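Local coordinates for protein cellulase (Clostridium cellulovorans, PDB 6UI3) that probably cleaves beta-1,4-glucan chains such as cellulose as a family 5 endoglucanase, this chain being the catalytic barrel domain of a larger protein, at residues A[204-209]-A[254-259]; A[83-88]-A[132-137]; A[56-61]-A[324-329]; A[18-23]-A[189-194]; A[227-232]-A[284-289]. One frame throughout, in Å; residues are numbered along the deposited sequence. Where two conformers were deposited one is given.

All five contacts belong to one eight-stranded TIM barrel, and none has a hydrogen bond between its segments. Contacts 3, 4 and 5 are purely apolar, contact 1 includes a threonine, and contact 2 sets a methionine over a histidine ring. Contacts 4 and 5 are buried, contact 4 being the innermost, at one mouth of the barrel; contacts 1, 2 and 3 are partly buried. Contacts 1 and 2 each pair two helices on the outer wall, one pair nearly parallel and the other crossed, on opposite sides of the barrel. Contacts 3 and 5 set a phenylalanine against a helix or helix end. Contact 4 touches contact 1 through Met209 and Val194, and contact 3 through Asn61 and Met23.

Contact 1 of 5, residues A[204-209]-A[254-259]; sequences PKVAGM and RMLNNT
Val206 packs against Met255, Leu256 and Thr259 where two outer helices of the TIM barrel, 203-208 and 243-261, run side by side. The short segments are almost parallel, at 7° with axes 11.2 Å apart, as expected of helices that follow successive strands of such a barrel. At this spacing the backbones stay apart, and the valine branches span the gap. CG1 of Val206 stands anti to the backbone N (chi1 168°), which points it at the other helix and gives it the larger share of the contact. It lies 3.7 Å from Thr259 CG2 and equally close to Thr259 OG1, one methyl thus meeting both branches of the threonine. In one of its two conformers Met255 bends at chi2 and chi3, and its sulfur SD lies 3.7 Å from the same Val206 CG1, the two side chains running antiparallel alongside each other. Beyond this patch, Lys205 turns to Asp202, and the carbonyl of Thr259 is taken up by Lys263. The second valine branch, beside the backbone N, meets a leucine side chain that crosses it at about a right angle, with Val206 CG2 4.0 Å from Leu256 CD2.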
# COMPACT_ATOMS: atom_id res chain seq x y z
N PRO A 204 17.66 -9.71 -1.09
CA PRO A 204 17.34 -11.03 -0.51
C PRO A 204 15.86 -11.30 -0.37
O PRO A 204 15.39 -12.43 -0.56
CB PRO A 204 18.07 -11.01 0.83
CG PRO A 204 19.21 -10.09 0.62
CD PRO A 204 18.64 -8.98 -0.25
N LYS A 205 15.07 -10.27 -0.05
CA LYS A 205 13.62 -10.46 0.03
C LYS A 205 13.03 -10.69 -1.35
O LYS A 205 12.12 -11.51 -1.53
CB LYS A 205 12.93 -9.26 0.68
CG LYS A 205 13.24 -9.07 2.16
CD LYS A 205 14.44 -8.18 2.40
CE LYS A 205 14.45 -7.65 3.84
NZ LYS A 205 15.58 -6.74 4.13
N VAL A 206 13.52 -9.95 -2.35
CA VAL A 206 13.04 -10.10 -3.71
C VAL A 206 13.36 -11.48 -4.25
O VAL A 206 12.49 -12.16 -4.82
CB VAL A 206 13.63 -8.97 -4.57
CG1 VAL A 206 13.40 -9.22 -6.06
CG2 VAL A 206 13.04 -7.63 -4.11
N ALA A 207 14.59 -11.94 -4.02
CA ALA A 207 14.99 -13.26 -4.50
C ALA A 207 14.27 -14.37 -3.75
O ALA A 207 14.02 -15.45 -4.32
CB ALA A 207 16.49 -13.43 -4.35
N GLY A 208 13.96 -14.15 -2.47
CA GLY A 208 13.28 -15.14 -1.66
C GLY A 208 11.80 -15.28 -1.94
O GLY A 208 11.17 -16.24 -1.49
N MET A 209 11.23 -14.32 -2.66
CA MET A 209 9.82 -14.30 -2.97
C MET A 209 9.46 -15.38 -3.99
O MET A 209 10.14 -15.53 -4.99
CB MET A 209 9.53 -12.94 -3.62
CG MET A 209 8.11 -12.70 -4.01
SD MET A 209 7.08 -12.57 -2.53
CE MET A 209 5.56 -12.00 -3.29
N ARG A 254 15.66 -1.00 -11.62
CA ARG A 254 16.09 -1.91 -12.67
C ARG A 254 16.02 -3.37 -12.21
O ARG A 254 15.67 -4.26 -12.98
CB ARG A 254 17.50 -1.56 -13.14
CG ARG A 254 17.61 -0.29 -13.97
CD ARG A 254 19.01 -0.06 -14.44
NE ARG A 254 19.20 1.20 -15.16
CZ ARG A 254 19.10 1.34 -16.48
NH1 ARG A 254 18.77 0.31 -17.23
NH2 ARG A 254 19.32 2.51 -17.02
N MET A 255 16.40 -3.62 -10.95
CA MET A 255 16.36 -4.98 -10.42
C MET A 255 14.93 -5.49 -10.29
O MET A 255 14.65 -6.64 -10.63
CB MET A 255 17.13 -5.01 -9.10
CG MET A 255 17.09 -6.33 -8.35
SD MET A 255 15.61 -6.54 -7.37
CE MET A 255 15.84 -5.25 -6.15
N LEU A 256 14.00 -4.64 -9.83
CA LEU A 256 12.61 -5.07 -9.73
C LEU A 256 12.05 -5.35 -11.12
O LEU A 256 11.25 -6.28 -11.31
CB LEU A 256 11.78 -3.98 -9.04
CG LEU A 256 12.05 -3.81 -7.54
CD1 LEU A 256 11.37 -2.55 -7.03
CD2 LEU A 256 11.60 -5.02 -6.71
N ASN A 257 12.45 -4.54 -12.10
CA ASN A 257 12.04 -4.76 -13.48
C ASN A 257 12.55 -6.11 -13.99
O ASN A 257 11.81 -6.86 -14.63
CB ASN A 257 12.56 -3.60 -14.34
CG ASN A 257 12.08 -3.69 -15.76
OD1 ASN A 257 10.87 -3.69 -16.01
ND2 ASN A 257 13.01 -3.73 -16.71
N ASN A 258 13.82 -6.43 -13.70
CA ASN A 258 14.37 -7.71 -14.15
C ASN A 258 13.67 -8.89 -13.48
O ASN A 258 13.40 -9.90 -14.13
CB ASN A 258 15.87 -7.81 -13.81
CG ASN A 258 16.75 -7.03 -14.75
OD1 ASN A 258 16.35 -6.67 -15.84
ND2 ASN A 258 17.97 -6.75 -14.31
N THR A 259 13.38 -8.78 -12.19
CA THR A 259 12.88 -9.94 -11.47
C THR A 259 11.41 -10.20 -11.78
O THR A 259 11.01 -11.34 -11.97
CB THR A 259 13.03 -9.73 -9.96
OG1 THR A 259 14.41 -9.56 -9.62
CG2 THR A 259 12.47 -10.90 -9.19

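Contact 2 of 5, residues A[83-88]-A[132-137]; sequences AYMARV and TQIANH
On the outer wall of the TIM barrel, helices 82-96 and 120-137 pack through Met85, which reaches over the ring of His137. The segments cross at -57° with axes 11.6 Å apart, a wide spacing that the long methionine fills. Its CG makes a CH-pi contact over the centre of the imidazole, 3.5 Å from the centroid of the His137 ring and 7° off the normal. The chi2 bend (72°) sets SD towards the CB side of the ring, 4.4 Å from the same His137 centroid in an oblique sulfur-aromatic approach. The ring is also held through its NE2, which hydrogen-bonds Glu89 OE1, one turn beyond Met85 on the facing helix; this should limit its rotation. Gln133 meets the methionine through its backbone O and, more distantly, CB, while its amide bonds to Tyr78 O and Ile80 N. The bend at chi3 turns the methyl end to the helix backbone, with Met85 CE 3.9 Å from Gln133 O and 4.0 Å from Ile134 CA.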
# COMPACT_ATOMS: atom_id res chain seq x y z
N ALA A 83 -20.24 -3.22 11.94
CA ALA A 83 -20.13 -1.77 11.95
C ALA A 83 -18.76 -1.30 11.49
O ALA A 83 -18.64 -0.25 10.84
CB ALA A 83 -20.42 -1.23 13.35
N TYR A 84 -17.71 -2.06 11.80
CA TYR A 84 -16.37 -1.69 11.37
C TYR A 84 -16.18 -1.99 9.89
O TYR A 84 -15.63 -1.16 9.15
CB TYR A 84 -15.32 -2.42 12.20
CG TYR A 84 -13.92 -1.91 12.00
CD1 TYR A 84 -13.57 -0.64 12.43
CD2 TYR A 84 -12.94 -2.69 11.39
CE1 TYR A 84 -12.28 -0.14 12.28
CE2 TYR A 84 -11.64 -2.20 11.24
CZ TYR A 84 -11.33 -0.94 11.69
OH TYR A 84 -10.06 -0.42 11.55
N MET A 85 -16.64 -3.16 9.45
CA MET A 85 -16.64 -3.48 8.02
C MET A 85 -17.36 -2.38 7.24
O MET A 85 -16.90 -1.98 6.16
CB MET A 85 -17.29 -4.84 7.79
CG MET A 85 -17.22 -5.33 6.36
SD MET A 85 -15.57 -5.87 5.83
CE MET A 85 -15.46 -7.46 6.64
N ALA A 86 -18.48 -1.88 7.78
CA ALA A 86 -19.25 -0.85 7.10
C ALA A 86 -18.46 0.45 7.00
O ALA A 86 -18.56 1.16 6.00
CB ALA A 86 -20.59 -0.63 7.81
N ARG A 87 -17.69 0.79 8.03
CA ARG A 87 -16.87 2.00 7.95
C ARG A 87 -15.81 1.87 6.87
O ARG A 87 -15.58 2.80 6.09
CB ARG A 87 -16.24 2.32 9.31
CG ARG A 87 -15.37 3.58 9.31
CD ARG A 87 -16.17 4.82 8.93
NE ARG A 87 -15.28 5.96 8.75
CZ ARG A 87 -15.53 7.01 7.98
NH1 ARG A 87 -16.68 7.13 7.32
NH2 ARG A 87 -14.60 7.95 7.85
N VAL A 88 -15.13 0.73 6.81
CA VAL A 88 -14.14 0.50 5.76
C VAL A 88 -14.80 0.66 4.40
O VAL A 88 -14.27 1.32 3.50
CB VAL A 88 -13.47 -0.87 5.93
CG1 VAL A 88 -12.57 -1.16 4.76
CG2 VAL A 88 -12.69 -0.95 7.24
N THR A 132 -11.62 -14.19 3.97
CA THR A 132 -12.91 -14.71 3.51
C THR A 132 -14.01 -13.70 3.79
O THR A 132 -14.88 -13.46 2.94
CB THR A 132 -13.20 -16.05 4.17
OG1 THR A 132 -12.22 -17.02 3.77
CG2 THR A 132 -14.56 -16.60 3.75
N GLN A 133 -13.98 -13.08 4.98
CA GLN A 133 -14.99 -12.07 5.32
C GLN A 133 -14.87 -10.82 4.46
O GLN A 133 -15.88 -10.29 3.98
CB GLN A 133 -14.87 -11.70 6.79
CG GLN A 133 -15.29 -12.79 7.74
CD GLN A 133 -14.99 -12.40 9.17
OE1 GLN A 133 -15.78 -11.70 9.79
NE2 GLN A 133 -13.84 -12.82 9.67
N ILE A 134 -13.66 -10.28 4.31
CA ILE A 134 -13.49 -9.07 3.50
C ILE A 134 -13.92 -9.34 2.07
O ILE A 134 -14.69 -8.59 1.47
CB ILE A 134 -12.04 -8.55 3.55
CG1 ILE A 134 -11.60 -8.23 4.98
CG2 ILE A 134 -11.89 -7.30 2.65
CD1 ILE A 134 -10.12 -8.01 5.12
N ALA A 135 -13.41 -10.43 1.50
CA ALA A 135 -13.73 -10.79 0.12
C ALA A 135 -15.23 -10.98 -0.05
O ALA A 135 -15.83 -10.47 -1.00
CB ALA A 135 -12.93 -12.03 -0.28
N ASN A 136 -15.86 -11.73 0.86
CA ASN A 136 -17.30 -11.95 0.72
C ASN A 136 -18.06 -10.64 0.77
O ASN A 136 -19.01 -10.43 0.01
CB ASN A 136 -17.85 -12.88 1.80
CG ASN A 136 -17.64 -14.34 1.50
OD1 ASN A 136 -17.61 -15.16 2.42
ND2 ASN A 136 -17.56 -14.69 0.24
N HIS A 137 -17.66 -9.73 1.67
CA HIS A 137 -18.37 -8.47 1.80
C HIS A 137 -18.33 -7.66 0.51
O HIS A 137 -19.31 -7.00 0.14
CB HIS A 137 -17.77 -7.64 2.94
CG HIS A 137 -18.61 -6.46 3.30
ND1 HIS A 137 -19.75 -6.59 4.07
CD2 HIS A 137 -18.53 -5.15 2.96
CE1 HIS A 137 -20.32 -5.41 4.20
NE2 HIS A 137 -19.61 -4.52 3.54

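Contact 3 of 5, residues A[56-61]-A[324-329]; sequences KAAGFN and LTFPYP
A Schellman motif ends helix 49-58 between Ala58 and Phe60: Gly59 takes a positive phi of 111°, and both flanking residues direct their side chains toward Phe326 in the irregular segment 324-329. The backbones themselves keep apart, the nearest CA pair, Ala58 and Pro329, being separated by 9.1 Å. Phe326 closes the gap between the backbones with CG anti to its carbonyl carbon (chi1 -66°), sending the ring to the end of the helix. The far carbons of the ring do the touching, approached obliquely: Ala58 CB lies 3.6 Å from Phe326 CZ and 3.7 Å from Phe326 CE1. Phe60 comes in beside it at longer range, with Phe60 CE1 4.4 Å from Phe326 CE2, an oblique meeting of two rings rather than a stack. Both phenylalanines also rest on Val332 of helix 329-339, while Phe60 meets Trp27 edge-to-face. The contact therefore joins an early helix of the barrel to the chain leading into its last helix. With carbon alone on both sides, the cohesion across it comes from van der Waals contact and the removal of apolar surface from water.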
# COMPACT_ATOMS: atom_id res chain seq x y z
N LYS A 56 -8.66 13.85 -5.77
CA LYS A 56 -8.99 13.64 -7.18
C LYS A 56 -8.75 14.91 -7.99
O LYS A 56 -8.16 14.86 -9.07
CB LYS A 56 -10.44 13.18 -7.32
CG LYS A 56 -10.88 12.90 -8.76
CD LYS A 56 -10.18 11.67 -9.34
CE LYS A 56 -10.56 11.42 -10.79
NZ LYS A 56 -12.03 11.50 -10.99
N ALA A 57 -9.19 16.06 -7.47
CA ALA A 57 -9.01 17.31 -8.22
C ALA A 57 -7.54 17.66 -8.39
O ALA A 57 -7.16 18.33 -9.36
CB ALA A 57 -9.77 18.44 -7.52
N ALA A 58 -6.70 17.23 -7.45
CA ALA A 58 -5.26 17.48 -7.50
C ALA A 58 -4.52 16.53 -8.43
O ALA A 58 -3.34 16.75 -8.69
CB ALA A 58 -4.66 17.36 -6.10
N GLY A 59 -5.18 15.49 -8.94
CA GLY A 59 -4.58 14.60 -9.92
C GLY A 59 -4.28 13.20 -9.45
O GLY A 59 -3.69 12.42 -10.21
N PHE A 60 -4.63 12.84 -8.22
CA PHE A 60 -4.46 11.47 -7.76
C PHE A 60 -5.56 10.57 -8.32
O PHE A 60 -6.71 11.00 -8.51
CB PHE A 60 -4.48 11.41 -6.23
CG PHE A 60 -3.29 12.08 -5.59
CD1 PHE A 60 -3.36 13.39 -5.16
CD2 PHE A 60 -2.10 11.38 -5.42
CE1 PHE A 60 -2.25 14.00 -4.59
CE2 PHE A 60 -1.00 11.99 -4.85
CZ PHE A 60 -1.08 13.29 -4.43
N ASN A 61 -5.21 9.30 -8.55
CA ASN A 61 -6.11 8.33 -9.15
C ASN A 61 -6.30 7.07 -8.33
O ASN A 61 -7.17 6.26 -8.67
CB ASN A 61 -5.57 7.93 -10.53
CG ASN A 61 -6.62 7.35 -11.42
OD1 ASN A 61 -7.67 7.96 -11.64
ND2 ASN A 61 -6.32 6.21 -12.01
N LEU A 324 -8.15 20.93 4.05
CA LEU A 324 -8.17 20.40 2.69
C LEU A 324 -7.28 21.19 1.74
O LEU A 324 -7.65 21.50 0.61
CB LEU A 324 -9.58 20.29 2.12
CG LEU A 324 -10.63 19.60 2.97
CD1 LEU A 324 -11.96 19.53 2.25
CD2 LEU A 324 -10.14 18.25 3.25
N THR A 325 -6.07 21.48 2.20
CA THR A 325 -5.11 22.26 1.43
C THR A 325 -3.84 21.45 1.22
O THR A 325 -3.60 20.45 1.89
CB THR A 325 -4.76 23.56 2.17
OG1 THR A 325 -4.18 23.25 3.44
CG2 THR A 325 -6.00 24.42 2.36
N PHE A 326 -3.02 21.91 0.29
CA PHE A 326 -1.72 21.32 -0.00
C PHE A 326 -0.64 22.35 0.30
O PHE A 326 -0.39 23.25 -0.52
CB PHE A 326 -1.62 20.89 -1.47
CG PHE A 326 -2.54 19.76 -1.83
CD1 PHE A 326 -3.77 20.02 -2.42
CD2 PHE A 326 -2.18 18.45 -1.60
CE1 PHE A 326 -4.61 18.98 -2.75
CE2 PHE A 326 -3.04 17.41 -1.94
CZ PHE A 326 -4.24 17.68 -2.50
N PRO A 327 0.03 22.28 1.45
CA PRO A 327 1.06 23.30 1.74
C PRO A 327 2.32 23.14 0.90
O PRO A 327 3.10 24.09 0.80
CB PRO A 327 1.35 23.11 3.23
CG PRO A 327 0.94 21.73 3.52
CD PRO A 327 -0.25 21.42 2.61
N TYR A 328 2.53 21.97 0.32
CA TYR A 328 3.68 21.66 -0.53
C TYR A 328 3.16 21.22 -1.90
O TYR A 328 3.32 20.07 -2.31
CB TYR A 328 4.58 20.57 0.09
CG TYR A 328 4.79 20.80 1.56
CD1 TYR A 328 5.33 21.99 2.01
CD2 TYR A 328 4.38 19.86 2.50
CE1 TYR A 328 5.48 22.25 3.37
CE2 TYR A 328 4.53 20.10 3.85
CZ TYR A 328 5.08 21.29 4.28
OH TYR A 328 5.22 21.57 5.63
N PRO A 329 2.49 22.13 -2.62
CA PRO A 329 1.95 21.73 -3.93
C PRO A 329 3.03 21.29 -4.90
O PRO A 329 2.76 20.50 -5.82
CB PRO A 329 1.21 22.99 -4.41
CG PRO A 329 1.97 24.14 -3.77
CD PRO A 329 2.34 23.58 -2.38

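Contact 4 of 5, residues A[18-23]-A[189-194]; sequences DLVKDM and KRLIMV
No ring, amide or carboxylate takes part where Leu19 and Val20 meet Leu191: there are no flat faces to cover, and the evidence lies in the placing of methyl groups. One branch of Leu191 does the work for its segment. Its CD2 lies 3.8 Å from Val20 CG2 and 3.9 Å from Leu19 CD1, so a single methyl touches two consecutive residues of helix 16-21. The two approaches differ. Val20 crosses Leu191 at about a right angle, using the branch that stands beside its backbone N, whereas Leu19 comes at a slant. Leu191 reaches the pair because its CG is anti to the backbone N (chi1 -176°), extending the side chain toward the helix. The CA atoms of Leu19 and Leu191 are 7.6 Å apart, the nearest such pair between the segments. Isoleucines of the strands pack around this meeting: Ile146 of strand 145-148 touches Leu19, and Ile268 of strand 267-272 touches both Val20 and Leu191. All three contact residues are buried. Leu191 stands just ahead of strand 192-195, which places the helix at the N-terminal mouth of the barrel. A short helix ahead of the first strand, lying over that mouth with its apolar side turned inward, is consistent with the N-terminal cap seen in a number of TIM barrels; in this fold the active site lies at the other, C-terminal end of the strands.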
# COMPACT_ATOMS: atom_id res chain seq x y z
N ASP A 18 -2.67 -4.56 -17.55
CA ASP A 18 -3.50 -3.43 -17.96
C ASP A 18 -4.09 -2.69 -16.76
O ASP A 18 -4.22 -1.46 -16.77
CB ASP A 18 -4.63 -3.89 -18.87
CG ASP A 18 -4.25 -3.95 -20.35
OD1 ASP A 18 -3.17 -3.45 -20.74
OD2 ASP A 18 -5.08 -4.48 -21.12
N LEU A 19 -4.47 -3.42 -15.71
CA LEU A 19 -5.02 -2.77 -14.52
C LEU A 19 -3.96 -1.88 -13.89
O LEU A 19 -4.21 -0.70 -13.60
CB LEU A 19 -5.53 -3.85 -13.55
CG LEU A 19 -6.50 -3.55 -12.40
CD1 LEU A 19 -5.92 -2.53 -11.41
CD2 LEU A 19 -7.88 -3.15 -12.95
N VAL A 20 -2.76 -2.42 -13.69
CA VAL A 20 -1.69 -1.65 -13.06
C VAL A 20 -1.35 -0.42 -13.90
O VAL A 20 -1.12 0.67 -13.36
CB VAL A 20 -0.47 -2.53 -12.76
CG1 VAL A 20 0.72 -1.69 -12.30
CG2 VAL A 20 -0.84 -3.56 -11.66
N LYS A 21 -1.35 -0.56 -15.23
CA LYS A 21 -1.07 0.58 -16.10
C LYS A 21 -2.07 1.71 -15.88
O LYS A 21 -1.71 2.88 -16.05
CB LYS A 21 -1.10 0.10 -17.55
CG LYS A 21 -0.88 1.19 -18.60
CD LYS A 21 -0.61 0.60 -19.99
CE LYS A 21 -1.80 -0.19 -20.56
NZ LYS A 21 -2.94 0.65 -21.03
N ASP A 22 -3.31 1.38 -15.50
CA ASP A 22 -4.36 2.38 -15.33
C ASP A 22 -4.33 3.07 -13.97
O ASP A 22 -5.08 4.04 -13.78
CB ASP A 22 -5.72 1.71 -15.54
CG ASP A 22 -6.83 2.70 -15.81
OD1 ASP A 22 -6.64 3.55 -16.70
OD2 ASP A 22 -7.88 2.61 -15.15
N MET A 23 -3.48 2.64 -13.03
CA MET A 23 -3.55 3.14 -11.65
C MET A 23 -2.99 4.55 -11.47
O MET A 23 -3.50 5.31 -10.63
CB MET A 23 -2.83 2.16 -10.72
CG MET A 23 -3.61 0.90 -10.48
SD MET A 23 -2.75 -0.35 -9.52
CE MET A 23 -2.66 0.42 -7.91
N LYS A 189 -11.71 -12.23 -10.54
CA LYS A 189 -11.07 -11.43 -11.59
C LYS A 189 -10.41 -10.17 -11.05
O LYS A 189 -9.89 -9.35 -11.84
CB LYS A 189 -12.11 -11.04 -12.65
CG LYS A 189 -12.62 -12.21 -13.45
CD LYS A 189 -13.61 -11.74 -14.50
CE LYS A 189 -14.20 -12.89 -15.29
NZ LYS A 189 -15.19 -12.42 -16.30
N ARG A 190 -10.38 -9.99 -9.74
CA ARG A 190 -9.86 -8.79 -9.10
C ARG A 190 -8.34 -8.85 -8.97
O ARG A 190 -7.77 -9.90 -8.67
CB ARG A 190 -10.46 -8.76 -7.68
CG ARG A 190 -10.13 -7.51 -6.89
CD ARG A 190 -10.86 -7.43 -5.55
NE ARG A 190 -12.29 -7.73 -5.60
CZ ARG A 190 -13.21 -6.98 -6.21
NH1 ARG A 190 -12.88 -5.86 -6.83
NH2 ARG A 190 -14.47 -7.39 -6.23
N LEU A 191 -7.67 -7.71 -9.15
CA LEU A 191 -6.23 -7.67 -8.87
C LEU A 191 -5.98 -7.88 -7.38
O LEU A 191 -6.63 -7.26 -6.52
CB LEU A 191 -5.63 -6.34 -9.32
CG LEU A 191 -4.11 -6.25 -9.14
CD1 LEU A 191 -3.37 -7.15 -10.11
CD2 LEU A 191 -3.60 -4.82 -9.29
N ILE A 192 -5.02 -8.75 -7.06
CA ILE A 192 -4.54 -8.96 -5.70
C ILE A 192 -3.05 -8.63 -5.65
O ILE A 192 -2.27 -9.08 -6.50
CB ILE A 192 -4.80 -10.40 -5.22
CG1 ILE A 192 -6.29 -10.74 -5.29
CG2 ILE A 192 -4.27 -10.58 -3.79
CD1 ILE A 192 -6.60 -12.22 -5.16
N MET A 193 -2.67 -7.84 -4.66
CA MET A 193 -1.28 -7.46 -4.40
C MET A 193 -0.70 -8.38 -3.33
O MET A 193 -1.34 -8.63 -2.30
CB MET A 193 -1.21 -6.02 -3.89
CG MET A 193 -1.68 -4.98 -4.90
SD MET A 193 -1.95 -3.33 -4.22
CE MET A 193 -0.33 -2.95 -3.58
N VAL A 194 0.53 -8.86 -3.57
CA VAL A 194 1.22 -9.75 -2.67
C VAL A 194 2.59 -9.17 -2.35
O VAL A 194 3.36 -8.86 -3.27
CB VAL A 194 1.36 -11.19 -3.23
CG1 VAL A 194 -0.01 -11.89 -3.19
CG2 VAL A 194 1.92 -11.20 -4.65

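Contact 5 of 5, residues A[227-232]-A[284-289]; sequences YNLALN and INFTKF
Leu229 and Phe286 both hold CG anti to the backbone N (chi1 172° for the phenylalanine), and these extended first torsions send the two side chains out of their helices to pass one another head to tail. The leucine touches with one branch, CD2, which lies 4.1 Å from Phe286 CD2. At the far carbon of the ring, Ala230 CB is 4.1 Å from Phe286 CZ, so two consecutive helical residues meet separate atoms of one ring, both obliquely. All three residues are buried. In the TIM barrel, helix 227-230 belongs to the excursion that follows strand 217-222, while Phe286 sits on helix 280-296 of the outer wall; the contact fastens the excursion to that wall. Phe241 joins it, touching Leu229 and meeting the Phe286 ring edge-to-face, and Ile249 of helix 243-261 touches the phenylalanine as well. Polar atoms within the segment tie the end of the short helix, and Lys277 binds the carbonyls of Asn228 and Asn232. Tyr227 O accepts from Leu231 N and Asn232 N, which reach it from opposite faces of its plane. A side-chain bond joins the ends of the turn: Asn232 ND2 donates to Asn228 OD1 over 3.0 Å with a fairly straight N-H angle of 165°. The donor stands 36° out of the carbonyl plane of Asn228, yet the acceptor lies almost in the amide plane of Asn232.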
# COMPACT_ATOMS: atom_id res chain seq x y z
N TYR A 227 17.19 4.98 2.67
CA TYR A 227 16.56 5.19 3.96
C TYR A 227 17.04 6.44 4.68
O TYR A 227 16.24 7.19 5.25
CB TYR A 227 16.80 3.95 4.84
CG TYR A 227 16.39 4.15 6.27
CD1 TYR A 227 15.05 4.17 6.63
CD2 TYR A 227 17.33 4.33 7.27
CE1 TYR A 227 14.66 4.37 7.94
CE2 TYR A 227 16.95 4.54 8.58
CZ TYR A 227 15.62 4.56 8.90
OH TYR A 227 15.25 4.76 10.22
N ASN A 228 18.36 6.67 4.72
CA ASN A 228 18.85 7.76 5.57
C ASN A 228 18.36 9.12 5.12
O ASN A 228 18.17 10.01 5.96
CB ASN A 228 20.38 7.72 5.66
CG ASN A 228 20.88 6.62 6.56
OD1 ASN A 228 20.19 6.19 7.49
ND2 ASN A 228 22.10 6.17 6.31
N LEU A 229 18.14 9.30 3.82
CA LEU A 229 17.57 10.53 3.30
C LEU A 229 16.05 10.53 3.41
O LEU A 229 15.44 11.52 3.84
CB LEU A 229 17.98 10.69 1.83
CG LEU A 229 17.33 11.86 1.09
CD1 LEU A 229 17.77 13.20 1.65
CD2 LEU A 229 17.61 11.79 -0.42
N ALA A 230 15.41 9.44 3.00
CA ALA A 230 13.97 9.45 2.79
C ALA A 230 13.14 9.29 4.05
O ALA A 230 12.03 9.83 4.12
CB ALA A 230 13.54 8.37 1.79
N LEU A 231 13.61 8.52 5.02
CA LEU A 231 12.77 8.15 6.15
C LEU A 231 13.43 8.27 7.51
O LEU A 231 12.71 8.38 8.50
CB LEU A 231 12.22 6.73 5.97
CG LEU A 231 11.10 6.25 6.90
CD1 LEU A 231 9.94 7.21 6.86
CD2 LEU A 231 10.65 4.86 6.48
N ASN A 232 14.76 8.25 7.61
CA ASN A 232 15.42 8.42 8.90
C ASN A 232 15.22 9.86 9.36
O ASN A 232 15.68 10.79 8.70
CB ASN A 232 16.89 8.12 8.71
CG ASN A 232 17.67 8.03 9.99
OD1 ASN A 232 17.26 8.52 11.04
ND2 ASN A 232 18.85 7.43 9.89
N ILE A 284 11.52 17.87 -3.86
CA ILE A 284 10.98 17.99 -5.22
C ILE A 284 11.81 17.14 -6.18
O ILE A 284 11.28 16.34 -6.96
CB ILE A 284 10.96 19.46 -5.67
CG1 ILE A 284 9.94 20.26 -4.85
CG2 ILE A 284 10.63 19.57 -7.16
CD1 ILE A 284 10.07 21.77 -5.01
N ASN A 285 13.13 17.31 -6.12
CA ASN A 285 14.02 16.59 -7.03
C ASN A 285 13.94 15.09 -6.80
O ASN A 285 13.87 14.30 -7.74
CB ASN A 285 15.47 17.04 -6.84
CG ASN A 285 15.69 18.50 -7.19
OD1 ASN A 285 14.89 19.12 -7.89
ND2 ASN A 285 16.81 19.03 -6.72
N PHE A 286 13.91 14.68 -5.53
CA PHE A 286 13.73 13.28 -5.19
C PHE A 286 12.45 12.72 -5.79
O PHE A 286 12.45 11.64 -6.40
CB PHE A 286 13.71 13.14 -3.67
CG PHE A 286 13.34 11.76 -3.16
CD1 PHE A 286 12.02 11.36 -3.03
CD2 PHE A 286 14.32 10.86 -2.76
CE1 PHE A 286 11.71 10.08 -2.53
CE2 PHE A 286 13.99 9.59 -2.26
CZ PHE A 286 12.71 9.22 -2.16
N THR A 287 11.35 13.42 -5.59
CA THR A 287 10.03 12.90 -5.96
C THR A 287 9.91 12.81 -7.47
O THR A 287 9.42 11.80 -8.00
CB THR A 287 8.94 13.77 -5.34
OG1 THR A 287 9.05 13.73 -3.91
CG2 THR A 287 7.56 13.30 -5.73
N LYS A 288 10.38 13.83 -8.18
CA LYS A 288 10.39 13.79 -9.64
C LYS A 288 11.22 12.61 -10.14
O LYS A 288 10.77 11.82 -10.98
CB LYS A 288 10.95 15.11 -10.17
CG LYS A 288 11.24 15.14 -11.66
CD LYS A 288 9.97 15.10 -12.47
CE LYS A 288 10.26 14.97 -13.96
NZ LYS A 288 11.06 16.10 -14.51
N PHE A 289 12.44 12.47 -9.62
CA PHE A 289 13.31 11.39 -10.06
C PHE A 289 12.69 10.03 -9.76
O PHE A 289 12.71 9.12 -10.59
CB PHE A 289 14.68 11.49 -9.36
CG PHE A 289 15.64 10.45 -9.82
CD1 PHE A 289 16.45 10.69 -10.91
CD2 PHE A 289 15.70 9.22 -9.22
CE1 PHE A 289 17.32 9.71 -11.37
CE2 PHE A 289 16.58 8.25 -9.66
CZ PHE A 289 17.38 8.49 -10.73